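Local coordinates for encapsidation protein (Bacillus phage phi29, PDB 5HD9) that acts as the DNA packaging ATPase of the phage, probably hydrolysing ATP in this N-terminal ASCE domain to drive the genome into the capsid, at residues Q7-Y12 with N17-A22; I93-W98 with N125-E130; D115-E120 with P162-F167; S132-L137 with V148-L153. All coordinates share one frame; numbering follows the deposited sequence.

Contact 1: residues Q7-Y12 with N17-A22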
# COMPACT_ATOMS: atom_id res chain seq x y z
N GLN A 7 -6.29 8.73 -9.19
CA GLN A 7 -7.35 9.65 -8.77
C GLN A 7 -8.71 8.96 -8.66
O GLN A 7 -9.40 9.11 -7.66
CB GLN A 7 -7.46 10.83 -9.73
CG GLN A 7 -8.56 11.83 -9.36
CD GLN A 7 -8.72 12.94 -10.37
OE1 GLN A 7 -8.46 14.11 -10.08
NE2 GLN A 7 -9.17 12.58 -11.57
N LYS A 8 -9.09 8.21 -9.69
CA LYS A 8 -10.41 7.58 -9.68
C LYS A 8 -10.51 6.54 -8.58
O LYS A 8 -11.51 6.49 -7.87
CB LYS A 8 -10.73 6.94 -11.03
CG LYS A 8 -12.15 6.38 -11.09
CD LYS A 8 -12.70 6.33 -12.51
CE LYS A 8 -13.88 5.36 -12.61
NZ LYS A 8 -14.21 5.04 -14.03
N MSE A 9 -9.47 5.72 -8.43
CA MSE A 9 -9.42 4.72 -7.38
C MSE A 9 -9.58 5.37 -6.00
O MSE A 9 -10.37 4.91 -5.18
CB MSE A 9 -8.11 3.93 -7.44
CG MSE A 9 -7.98 2.82 -6.40
SE MSE A 9 -7.12 3.41 -4.73
CE MSE A 9 -5.32 3.74 -5.42
N LEU A 10 -8.84 6.44 -5.77
CA LEU A 10 -8.86 7.14 -4.49
C LEU A 10 -10.19 7.82 -4.22
O LEU A 10 -10.61 7.94 -3.07
CB LEU A 10 -7.73 8.18 -4.44
CG LEU A 10 -6.31 7.62 -4.36
CD1 LEU A 10 -5.30 8.69 -4.75
CD2 LEU A 10 -6.02 7.09 -2.97
N SER A 11 -10.86 8.26 -5.28
CA SER A 11 -12.13 8.98 -5.15
C SER A 11 -13.22 8.11 -4.54
O SER A 11 -14.17 8.62 -3.96
CB SER A 11 -12.58 9.51 -6.51
OG SER A 11 -12.98 8.46 -7.37
N TYR A 12 -13.09 6.79 -4.67
CA TYR A 12 -14.06 5.87 -4.08
C TYR A 12 -14.04 5.95 -2.56
O TYR A 12 -15.02 5.63 -1.90
CB TYR A 12 -13.78 4.43 -4.52
CG TYR A 12 -14.32 4.08 -5.89
CD1 TYR A 12 -15.62 3.63 -6.04
CD2 TYR A 12 -13.53 4.22 -7.02
CE1 TYR A 12 -16.12 3.31 -7.28
CE2 TYR A 12 -14.03 3.90 -8.27
CZ TYR A 12 -15.32 3.45 -8.40
OH TYR A 12 -15.83 3.14 -9.64
N ASN A 17 -8.34 -1.25 -0.41
CA ASN A 17 -8.22 -1.18 -1.86
C ASN A 17 -7.21 -2.19 -2.39
O ASN A 17 -6.12 -2.34 -1.83
CB ASN A 17 -7.79 0.23 -2.30
CG ASN A 17 -8.72 1.31 -1.79
OD1 ASN A 17 -9.67 1.70 -2.47
ND2 ASN A 17 -8.46 1.81 -0.59
N PHE A 18 -7.58 -2.89 -3.46
CA PHE A 18 -6.71 -3.86 -4.10
C PHE A 18 -6.52 -3.52 -5.58
O PHE A 18 -7.47 -3.59 -6.36
CB PHE A 18 -7.27 -5.28 -3.97
CG PHE A 18 -7.64 -5.65 -2.56
CD1 PHE A 18 -8.92 -5.43 -2.09
CD2 PHE A 18 -6.71 -6.24 -1.71
CE1 PHE A 18 -9.27 -5.78 -0.79
CE2 PHE A 18 -7.06 -6.58 -0.42
CZ PHE A 18 -8.34 -6.35 0.04
N VAL A 19 -5.31 -3.14 -5.96
CA VAL A 19 -4.98 -2.87 -7.36
C VAL A 19 -4.15 -4.03 -7.89
O VAL A 19 -3.03 -4.27 -7.41
CB VAL A 19 -4.23 -1.55 -7.54
CG1 VAL A 19 -4.15 -1.17 -9.01
CG2 VAL A 19 -4.92 -0.43 -6.75
N ILE A 20 -4.69 -4.76 -8.87
CA ILE A 20 -4.08 -6.01 -9.32
C ILE A 20 -3.91 -6.05 -10.83
O ILE A 20 -4.46 -5.22 -11.56
CB ILE A 20 -4.91 -7.22 -8.86
CG1 ILE A 20 -6.31 -7.20 -9.50
CG2 ILE A 20 -5.01 -7.23 -7.33
CD1 ILE A 20 -7.16 -8.41 -9.16
N GLY A 21 -3.13 -7.02 -11.30
CA GLY A 21 -2.75 -7.09 -12.69
C GLY A 21 -1.81 -5.96 -13.04
O GLY A 21 -1.49 -5.74 -14.21
N ALA A 22 -1.37 -5.24 -12.02
CA ALA A 22 -0.52 -4.07 -12.19
C ALA A 22 0.78 -4.43 -12.89
O ALA A 22 1.62 -5.13 -12.34
CB ALA A 22 -0.23 -3.43 -10.83
O HOH W 1 -10.67 4.19 -2.49
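Asn17 and Met9, a selenomethionine in this crystal, form the main side-chain meeting between helix 7-11 and strand 16-19. The two side chains pass each other at a slant. The closest pair is Asn17 OD1 and Met9 SE, 3.8 Å apart. This is van der Waals packing. The polar link runs through a single water instead. That water donates to Asn17 OD1 at 2.7 Å and to Met9 O at 2.8 Å, so it ties the amide to the helix backbone. The amide is held at its other end as well, because Asn17 ND2 donates to the carbonyls of Arg14 and Cys150. Its rotation is therefore well fixed. Phe18 points away, to the other side of the sheet. Val19 again points to the helix, and its CG2 lies 4.4 Å from Met9 CE. Met9 reaches both strand residues because CG lies opposite the backbone N (chi1 -178°) and the chain then folds at chi2 and chi3. The selenium is left beside Asn17 and the methyl beside Val19. Beyond the strand the chain runs into Gly21, probably the start of a Walker A loop, without touching the helix. The contact thus places the short N-terminal helix against one face of the central sheet. Strands 149-153 and 183-186 flank strand 16-19 in that sheet. Met31 of helix 26-42 and Glu186 of strand 183-186 also pack against Met9.

Contact 2: residues I93-W98 with N125-E130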
# COMPACT_ATOMS: atom_id res chain seq x y z
N ILE A 93 7.15 -1.76 7.43
CA ILE A 93 6.82 -2.83 8.37
C ILE A 93 6.72 -4.18 7.68
O ILE A 93 5.94 -4.33 6.74
CB ILE A 93 5.50 -2.53 9.11
CG1 ILE A 93 5.70 -1.33 10.04
CG2 ILE A 93 5.01 -3.75 9.89
CD1 ILE A 93 4.51 -0.96 10.89
N PRO A 94 7.50 -5.18 8.14
CA PRO A 94 7.24 -6.54 7.67
C PRO A 94 6.04 -7.11 8.40
O PRO A 94 6.06 -7.17 9.63
CB PRO A 94 8.53 -7.30 8.02
CG PRO A 94 9.47 -6.27 8.64
CD PRO A 94 8.61 -5.15 9.11
N LEU A 95 5.00 -7.50 7.67
CA LEU A 95 3.77 -7.98 8.30
C LEU A 95 4.04 -9.19 9.19
O LEU A 95 3.33 -9.43 10.16
CB LEU A 95 2.73 -8.33 7.23
CG LEU A 95 1.30 -8.61 7.71
CD1 LEU A 95 0.74 -7.47 8.55
CD2 LEU A 95 0.40 -8.87 6.51
N SER A 96 5.09 -9.94 8.86
CA SER A 96 5.46 -11.13 9.63
C SER A 96 5.82 -10.81 11.09
O SER A 96 5.67 -11.67 11.96
CB SER A 96 6.64 -11.84 8.96
OG SER A 96 7.78 -10.99 8.88
N VAL A 97 6.29 -9.60 11.35
CA VAL A 97 6.71 -9.20 12.70
C VAL A 97 5.93 -8.00 13.22
O VAL A 97 6.45 -7.21 14.01
CB VAL A 97 8.22 -8.88 12.75
CG1 VAL A 97 9.04 -10.11 12.41
CG2 VAL A 97 8.55 -7.69 11.83
N TRP A 98 4.69 -7.85 12.78
CA TRP A 98 3.86 -6.72 13.18
C TRP A 98 3.65 -6.68 14.70
O TRP A 98 3.58 -5.61 15.29
CB TRP A 98 2.50 -6.75 12.47
CG TRP A 98 1.48 -5.86 13.11
CD1 TRP A 98 0.26 -6.22 13.60
CD2 TRP A 98 1.60 -4.45 13.36
NE1 TRP A 98 -0.39 -5.13 14.13
CE2 TRP A 98 0.42 -4.03 14.00
CE3 TRP A 98 2.60 -3.50 13.11
CZ2 TRP A 98 0.20 -2.71 14.38
CZ3 TRP A 98 2.38 -2.19 13.49
CH2 TRP A 98 1.19 -1.81 14.12
N ASN A 125 2.41 -19.42 0.51
CA ASN A 125 3.17 -19.21 1.72
C ASN A 125 2.76 -17.88 2.34
O ASN A 125 3.57 -16.96 2.49
CB ASN A 125 4.68 -19.26 1.43
CG ASN A 125 5.53 -19.01 2.66
OD1 ASN A 125 5.11 -19.27 3.79
ND2 ASN A 125 6.73 -18.48 2.45
N TYR A 126 1.48 -17.76 2.65
CA TYR A 126 0.97 -16.61 3.38
C TYR A 126 1.23 -16.83 4.86
O TYR A 126 1.44 -17.96 5.31
CB TYR A 126 -0.53 -16.41 3.13
CG TYR A 126 -0.87 -15.98 1.72
CD1 TYR A 126 -0.86 -14.64 1.37
CD2 TYR A 126 -1.23 -16.91 0.76
CE1 TYR A 126 -1.18 -14.24 0.08
CE2 TYR A 126 -1.55 -16.52 -0.53
CZ TYR A 126 -1.53 -15.18 -0.86
OH TYR A 126 -1.85 -14.78 -2.14
N ILE A 127 1.21 -15.75 5.63
CA ILE A 127 1.33 -15.84 7.07
C ILE A 127 0.04 -16.45 7.63
O ILE A 127 -1.04 -16.18 7.11
CB ILE A 127 1.60 -14.44 7.69
CG1 ILE A 127 2.97 -13.93 7.23
CG2 ILE A 127 1.56 -14.49 9.21
CD1 ILE A 127 3.12 -12.43 7.29
N PRO A 128 0.15 -17.30 8.66
CA PRO A 128 -1.09 -17.82 9.26
C PRO A 128 -1.97 -16.71 9.83
O PRO A 128 -1.48 -15.86 10.57
CB PRO A 128 -0.60 -18.76 10.37
CG PRO A 128 0.89 -18.58 10.45
CD PRO A 128 1.34 -18.01 9.15
N ASN A 129 -3.26 -16.71 9.48
CA ASN A 129 -4.17 -15.65 9.88
C ASN A 129 -3.61 -14.29 9.50
O ASN A 129 -3.68 -13.34 10.29
CB ASN A 129 -4.45 -15.72 11.38
CG ASN A 129 -5.04 -17.05 11.80
OD1 ASN A 129 -4.35 -18.07 11.81
ND2 ASN A 129 -6.32 -17.05 12.16
N GLU A 130 -3.05 -14.21 8.30
CA GLU A 130 -2.44 -12.98 7.82
C GLU A 130 -3.45 -11.85 7.69
O GLU A 130 -3.13 -10.70 7.98
CB GLU A 130 -1.77 -13.22 6.46
CG GLU A 130 -1.08 -12.01 5.88
CD GLU A 130 -0.48 -12.29 4.52
OE1 GLU A 130 -0.73 -11.50 3.59
OE2 GLU A 130 0.25 -13.29 4.39
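Ser96 and Ile127 bring the two backbones closest, with 6.8 Å between Ser96 CA and Ile127 CA, where a 3-10 turn faces a type II beta turn that runs from Ile127 to Glu130. Ile127 is the inserted side chain. Its CD1 methyl ends 3.5 Å from Ser96 N and 3.9 Å from Ser96 CB. The same methyl lies 4.1 Å from Leu95 CB, so it rests on the backbone between the two residues. The backbone of Ser96 pairs with Arg51, and the methyl adds only apolar contact there. Leu95 meets Glu130 in a second pairing. Leu95 CD2 touches Glu130 CG at 3.5 Å, and the side chains cross at about a right angle. Glu130 is stretched out, with CG opposite its backbone N (chi1 -179°), so its CG passes the leucine and its carboxylate goes beyond. Both carboxylate oxygens are engaged. OE2 uses its anti lone pair to accept from Ile127 N at 2.9 Å, with an N-H...O angle of 159°. OE1 takes a hydrogen bond from Tyr163 OH and a salt bridge from Arg51. The carboxyl carbon also sits at the edge of the Tyr126 ring, in its plane. No hydrogen bond joins the two segments. They meet by van der Waals packing, part of it a methyl on the Ser96 backbone. The polar bonds of Glu130 instead fix the turn that carries Ile127. The nearby Arg51 and the start of helix 130-141 would favour a charged carboxylate in this buried place.

Contact 3: residues D115-E120 with P162-F167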
# COMPACT_ATOMS: atom_id res chain seq x y z
N ASP A 115 2.53 -3.55 -0.75
CA ASP A 115 2.94 -3.92 -2.10
C ASP A 115 3.19 -5.42 -2.20
O ASP A 115 3.63 -6.05 -1.24
CB ASP A 115 4.19 -3.14 -2.50
CG ASP A 115 4.41 -3.12 -4.01
OD1 ASP A 115 3.56 -3.65 -4.75
OD2 ASP A 115 5.43 -2.55 -4.45
N GLU A 116 2.88 -5.97 -3.38
CA GLU A 116 3.03 -7.40 -3.66
C GLU A 116 2.31 -8.27 -2.63
O GLU A 116 2.90 -9.19 -2.06
CB GLU A 116 4.52 -7.76 -3.71
CG GLU A 116 5.31 -6.89 -4.68
CD GLU A 116 6.70 -7.43 -4.98
OE1 GLU A 116 6.99 -8.59 -4.60
OE2 GLU A 116 7.50 -6.70 -5.60
N PHE A 117 1.02 -8.00 -2.42
CA PHE A 117 0.25 -8.65 -1.37
C PHE A 117 -0.21 -10.06 -1.74
O PHE A 117 -0.70 -10.80 -0.88
CB PHE A 117 -0.97 -7.80 -1.00
CG PHE A 117 -2.13 -7.95 -1.95
CD1 PHE A 117 -2.18 -7.21 -3.12
CD2 PHE A 117 -3.18 -8.81 -1.66
CE1 PHE A 117 -3.24 -7.34 -3.99
CE2 PHE A 117 -4.25 -8.94 -2.53
CZ PHE A 117 -4.28 -8.20 -3.69
N ILE A 118 -0.08 -10.43 -3.01
CA ILE A 118 -0.39 -11.78 -3.45
C ILE A 118 0.89 -12.60 -3.51
O ILE A 118 1.85 -12.18 -4.16
CB ILE A 118 -1.08 -11.79 -4.83
CG1 ILE A 118 -2.43 -11.06 -4.76
CG2 ILE A 118 -1.29 -13.22 -5.32
CD1 ILE A 118 -3.08 -10.83 -6.11
N ARG A 119 0.92 -13.74 -2.82
CA ARG A 119 2.08 -14.61 -2.89
C ARG A 119 2.20 -15.09 -4.33
O ARG A 119 1.47 -15.99 -4.76
CB ARG A 119 1.97 -15.77 -1.91
CG ARG A 119 2.35 -15.41 -0.48
CD ARG A 119 3.82 -15.01 -0.35
NE ARG A 119 4.73 -16.13 -0.55
CZ ARG A 119 6.05 -16.00 -0.65
NH1 ARG A 119 6.62 -14.80 -0.59
NH2 ARG A 119 6.81 -17.08 -0.82
N GLU A 120 3.14 -14.49 -5.05
CA GLU A 120 3.08 -14.42 -6.50
C GLU A 120 4.10 -15.32 -7.19
O GLU A 120 5.29 -15.01 -7.15
CB GLU A 120 3.31 -12.96 -6.95
CG GLU A 120 3.48 -12.75 -8.47
CD GLU A 120 4.27 -11.49 -8.82
OE1 GLU A 120 4.90 -10.88 -7.92
OE2 GLU A 120 4.25 -11.09 -10.00
N PRO A 162 -6.22 -15.02 -0.15
CA PRO A 162 -6.78 -14.99 1.21
C PRO A 162 -7.63 -13.76 1.51
O PRO A 162 -8.64 -13.88 2.21
CB PRO A 162 -5.54 -15.01 2.10
CG PRO A 162 -4.49 -15.66 1.26
CD PRO A 162 -4.76 -15.20 -0.14
N TYR A 163 -7.25 -12.60 0.98
CA TYR A 163 -7.98 -11.37 1.25
C TYR A 163 -9.34 -11.37 0.55
O TYR A 163 -10.35 -11.06 1.17
CB TYR A 163 -7.15 -10.16 0.83
CG TYR A 163 -5.92 -9.99 1.69
CD1 TYR A 163 -4.74 -10.66 1.39
CD2 TYR A 163 -5.95 -9.20 2.83
CE1 TYR A 163 -3.62 -10.53 2.19
CE2 TYR A 163 -4.84 -9.06 3.64
CZ TYR A 163 -3.68 -9.73 3.31
OH TYR A 163 -2.57 -9.60 4.12
N PHE A 164 -9.36 -11.74 -0.72
CA PHE A 164 -10.62 -11.79 -1.46
C PHE A 164 -11.56 -12.83 -0.83
O PHE A 164 -12.76 -12.60 -0.69
CB PHE A 164 -10.39 -12.10 -2.94
CG PHE A 164 -9.72 -11.00 -3.71
CD1 PHE A 164 -9.15 -9.91 -3.07
CD2 PHE A 164 -9.67 -11.05 -5.09
CE1 PHE A 164 -8.54 -8.90 -3.79
CE2 PHE A 164 -9.06 -10.04 -5.82
CZ PHE A 164 -8.49 -8.97 -5.16
N LEU A 165 -10.99 -13.97 -0.47
CA LEU A 165 -11.77 -15.03 0.16
C LEU A 165 -12.32 -14.58 1.51
O LEU A 165 -13.50 -14.78 1.81
CB LEU A 165 -10.91 -16.29 0.35
CG LEU A 165 -10.44 -16.99 -0.92
CD1 LEU A 165 -9.50 -18.13 -0.56
CD2 LEU A 165 -11.62 -17.50 -1.74
N PHE A 166 -11.46 -13.96 2.32
CA PHE A 166 -11.82 -13.57 3.68
C PHE A 166 -12.97 -12.57 3.66
O PHE A 166 -13.93 -12.70 4.42
CB PHE A 166 -10.60 -12.99 4.40
CG PHE A 166 -10.82 -12.74 5.87
CD1 PHE A 166 -11.44 -11.58 6.30
CD2 PHE A 166 -10.40 -13.66 6.81
CE1 PHE A 166 -11.64 -11.35 7.65
CE2 PHE A 166 -10.59 -13.43 8.16
CZ PHE A 166 -11.21 -12.27 8.58
N PHE A 167 -12.88 -11.58 2.78
CA PHE A 167 -13.86 -10.50 2.71
C PHE A 167 -15.03 -10.81 1.77
O PHE A 167 -15.94 -9.99 1.62
CB PHE A 167 -13.18 -9.20 2.29
CG PHE A 167 -12.15 -8.71 3.27
CD1 PHE A 167 -12.53 -8.29 4.53
CD2 PHE A 167 -10.81 -8.68 2.93
CE1 PHE A 167 -11.59 -7.84 5.44
CE2 PHE A 167 -9.86 -8.23 3.83
CZ PHE A 167 -10.25 -7.81 5.09
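Phe117 turns an edge of its ring to the face of Tyr163, in an offset edge-to-face pair. The centroid of the Phe117 ring lies 5.8 Å from that of the Tyr163 ring, and the planes stand at 80°. The closest carbons are Phe117 CD2 and Tyr163 CD1, 3.9 Å apart. Tyr163 CD1 lies close to the plane of the Phe117 ring. One face of that ring is covered by the next residue, with Ile118 CG1 3.5 Å above the plane and toward the rim. Phe164 joins at the far end of the ring. Phe164 CE1 is 4.3 Å from Phe117 CZ, and the approach is oblique. Phe117 CG stands between its own backbone N and carbonyl carbon (chi1 80°), a crowded position that sends the ring toward helix 162-167. Tyr163 and Phe164 are successive residues of that helix and meet different parts of one ring. Phe18 packs against Phe117 and Phe164 too, which makes a larger aromatic cluster. The cluster is buried and its contacts are apolar. The phenol of Tyr163 reaches beyond it to Glu130. Phe117 O accepts from Arg51. Just ahead of Phe117 come Asp115 and Glu116, where strand 109-115 gives way to the loop. Asp115 OD2 is bonded to Ser28 OG of the probable Walker A motif, and Glu116 forms a salt bridge with Arg50. An acidic pair at such a junction is consistent with the Walker B motif of an ASCE ATPase. The contact packs the loop after that probable motif against helix 162-167.

Contact 4: residues S132-L137 with V148-L153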
# COMPACT_ATOMS: atom_id res chain seq x y z
N SER A 132 -6.11 -11.26 9.40
CA SER A 132 -6.34 -10.72 10.74
C SER A 132 -5.18 -9.82 11.17
O SER A 132 -5.39 -8.81 11.84
CB SER A 132 -6.54 -11.85 11.75
OG SER A 132 -7.71 -12.59 11.46
N ALA A 133 -3.96 -10.20 10.78
CA ALA A 133 -2.78 -9.41 11.13
C ALA A 133 -2.83 -8.02 10.47
O ALA A 133 -2.57 -7.02 11.13
CB ALA A 133 -1.51 -10.14 10.73
N LEU A 134 -3.14 -7.97 9.18
CA LEU A 134 -3.25 -6.69 8.49
C LEU A 134 -4.39 -5.89 9.09
O LEU A 134 -4.27 -4.69 9.31
CB LEU A 134 -3.50 -6.88 6.99
CG LEU A 134 -3.57 -5.57 6.19
CD1 LEU A 134 -2.21 -4.87 6.20
CD2 LEU A 134 -4.04 -5.79 4.77
N LEU A 135 -5.49 -6.58 9.36
CA LEU A 135 -6.64 -5.95 9.98
C LEU A 135 -6.25 -5.33 11.32
O LEU A 135 -6.62 -4.20 11.61
CB LEU A 135 -7.76 -6.97 10.14
CG LEU A 135 -8.63 -7.23 8.90
CD1 LEU A 135 -9.65 -8.32 9.18
CD2 LEU A 135 -9.34 -5.96 8.42
N ASN A 136 -5.50 -6.07 12.13
CA ASN A 136 -5.04 -5.55 13.42
C ASN A 136 -4.15 -4.32 13.23
O ASN A 136 -4.27 -3.34 13.96
CB ASN A 136 -4.28 -6.62 14.20
CG ASN A 136 -3.78 -6.12 15.54
OD1 ASN A 136 -2.62 -5.74 15.69
ND2 ASN A 136 -4.67 -6.12 16.54
N LEU A 137 -3.26 -4.38 12.24
CA LEU A 137 -2.40 -3.26 11.91
C LEU A 137 -3.23 -2.03 11.57
O LEU A 137 -2.95 -0.93 12.05
CB LEU A 137 -1.46 -3.62 10.75
CG LEU A 137 -0.32 -2.67 10.40
CD1 LEU A 137 0.76 -3.43 9.65
CD2 LEU A 137 -0.78 -1.49 9.56
N VAL A 148 -8.99 7.62 5.58
CA VAL A 148 -7.88 6.69 5.73
C VAL A 148 -8.08 5.60 4.69
O VAL A 148 -9.20 5.32 4.28
CB VAL A 148 -7.79 6.08 7.14
CG1 VAL A 148 -7.62 7.17 8.18
CG2 VAL A 148 -9.02 5.23 7.45
N ARG A 149 -6.99 4.97 4.26
CA ARG A 149 -7.11 3.89 3.30
C ARG A 149 -5.89 3.00 3.29
O ARG A 149 -4.75 3.45 3.44
CB ARG A 149 -7.35 4.46 1.90
CG ARG A 149 -6.14 5.10 1.26
CD ARG A 149 -6.54 6.21 0.31
NE ARG A 149 -6.82 7.45 1.03
CZ ARG A 149 -7.96 8.14 0.99
NH1 ARG A 149 -8.99 7.74 0.24
NH2 ARG A 149 -8.07 9.25 1.70
N CYS A 150 -6.15 1.71 3.13
CA CYS A 150 -5.12 0.72 2.89
C CYS A 150 -5.20 0.35 1.42
O CYS A 150 -6.28 0.05 0.91
CB CYS A 150 -5.31 -0.50 3.78
SG CYS A 150 -4.07 -1.79 3.54
N ILE A 151 -4.06 0.41 0.74
CA ILE A 151 -4.00 0.10 -0.68
C ILE A 151 -3.01 -1.04 -0.91
O ILE A 151 -1.82 -0.91 -0.66
CB ILE A 151 -3.59 1.33 -1.51
CG1 ILE A 151 -4.59 2.47 -1.27
CG2 ILE A 151 -3.55 0.99 -2.99
CD1 ILE A 151 -4.00 3.84 -1.42
N CYS A 152 -3.54 -2.17 -1.39
CA CYS A 152 -2.74 -3.35 -1.64
C CYS A 152 -2.48 -3.49 -3.14
O CYS A 152 -3.40 -3.40 -3.94
CB CYS A 152 -3.44 -4.60 -1.10
SG CYS A 152 -3.86 -4.47 0.66
N LEU A 153 -1.21 -3.70 -3.50
CA LEU A 153 -0.80 -3.77 -4.90
C LEU A 153 -0.22 -5.14 -5.25
O LEU A 153 0.45 -5.77 -4.43
CB LEU A 153 0.24 -2.70 -5.21
CG LEU A 153 0.01 -1.28 -4.69
CD1 LEU A 153 1.27 -0.46 -4.89
CD2 LEU A 153 -1.17 -0.63 -5.41
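Leu134 meets Cys150 and Cys152 in an apolar contact made by one methyl group. Leu134 CD2 lies 4.2 Å from Cys150 SG and 4.3 Å from Cys152 SG. It therefore sits across the two thiols and touches them almost equally. The cysteines are two residues apart on a strand, so both point to the same face of the sheet. Their sulfurs, Cys150 SG and Cys152 SG, are 3.9 Å apart, too far for a disulfide. Leu134 gets there with CG trans to the backbone N (chi1 -177°), which extends the side chain from the helix toward the strand. The cysteines differ in chi1, 180° for Cys150 and -55° for Cys152, and these two rotamers bring both sulfurs to the same methyl. The backbones stay well separated, with Leu134 CA and Cys150 CA 9.5 Å apart.

Hydrogen bonds play no part across the contact. Each backbone is paired inside its own element: Asn136 N donates to Ser132 O at 2.8 Å in the helix, and strand 149-153 bonds to its neighbours in the sheet.

The contact closes a beta-alpha-beta unit made of strand 109-115, helix 130-141 and strand 149-153. Ile112 and Phe114 of the first strand pack beside the cysteines, and Phe117 touches Cys152. Tyr163 of helix 162-167 also packs against Leu134. On the other face of the sheet, Ile151 and Leu153 meet helix 26-42.

Contacts 1, 3 and 4 are buried, while contact 2 is partly buried and lies nearer the surface. Contacts 1 and 4 use adjacent strands of the central sheet, 16-19 and 149-153, from opposite faces. Contact 3 is joined to contact 1 by Phe18 and to contact 4 by a backbone bond from Phe117 to Leu153. Contact 2 meets contact 3 through Tyr126, whose hydroxyl bonds to Arg119 N, and contact 4 through Trp98 and Asn136. The chemistry changes with place. Contact 4 is methyl against sulfur, contact 3 is aromatic, and contact 1 includes a bridging water. Contact 2 pairs apolar packing with a carboxylate that has partners on both oxygens.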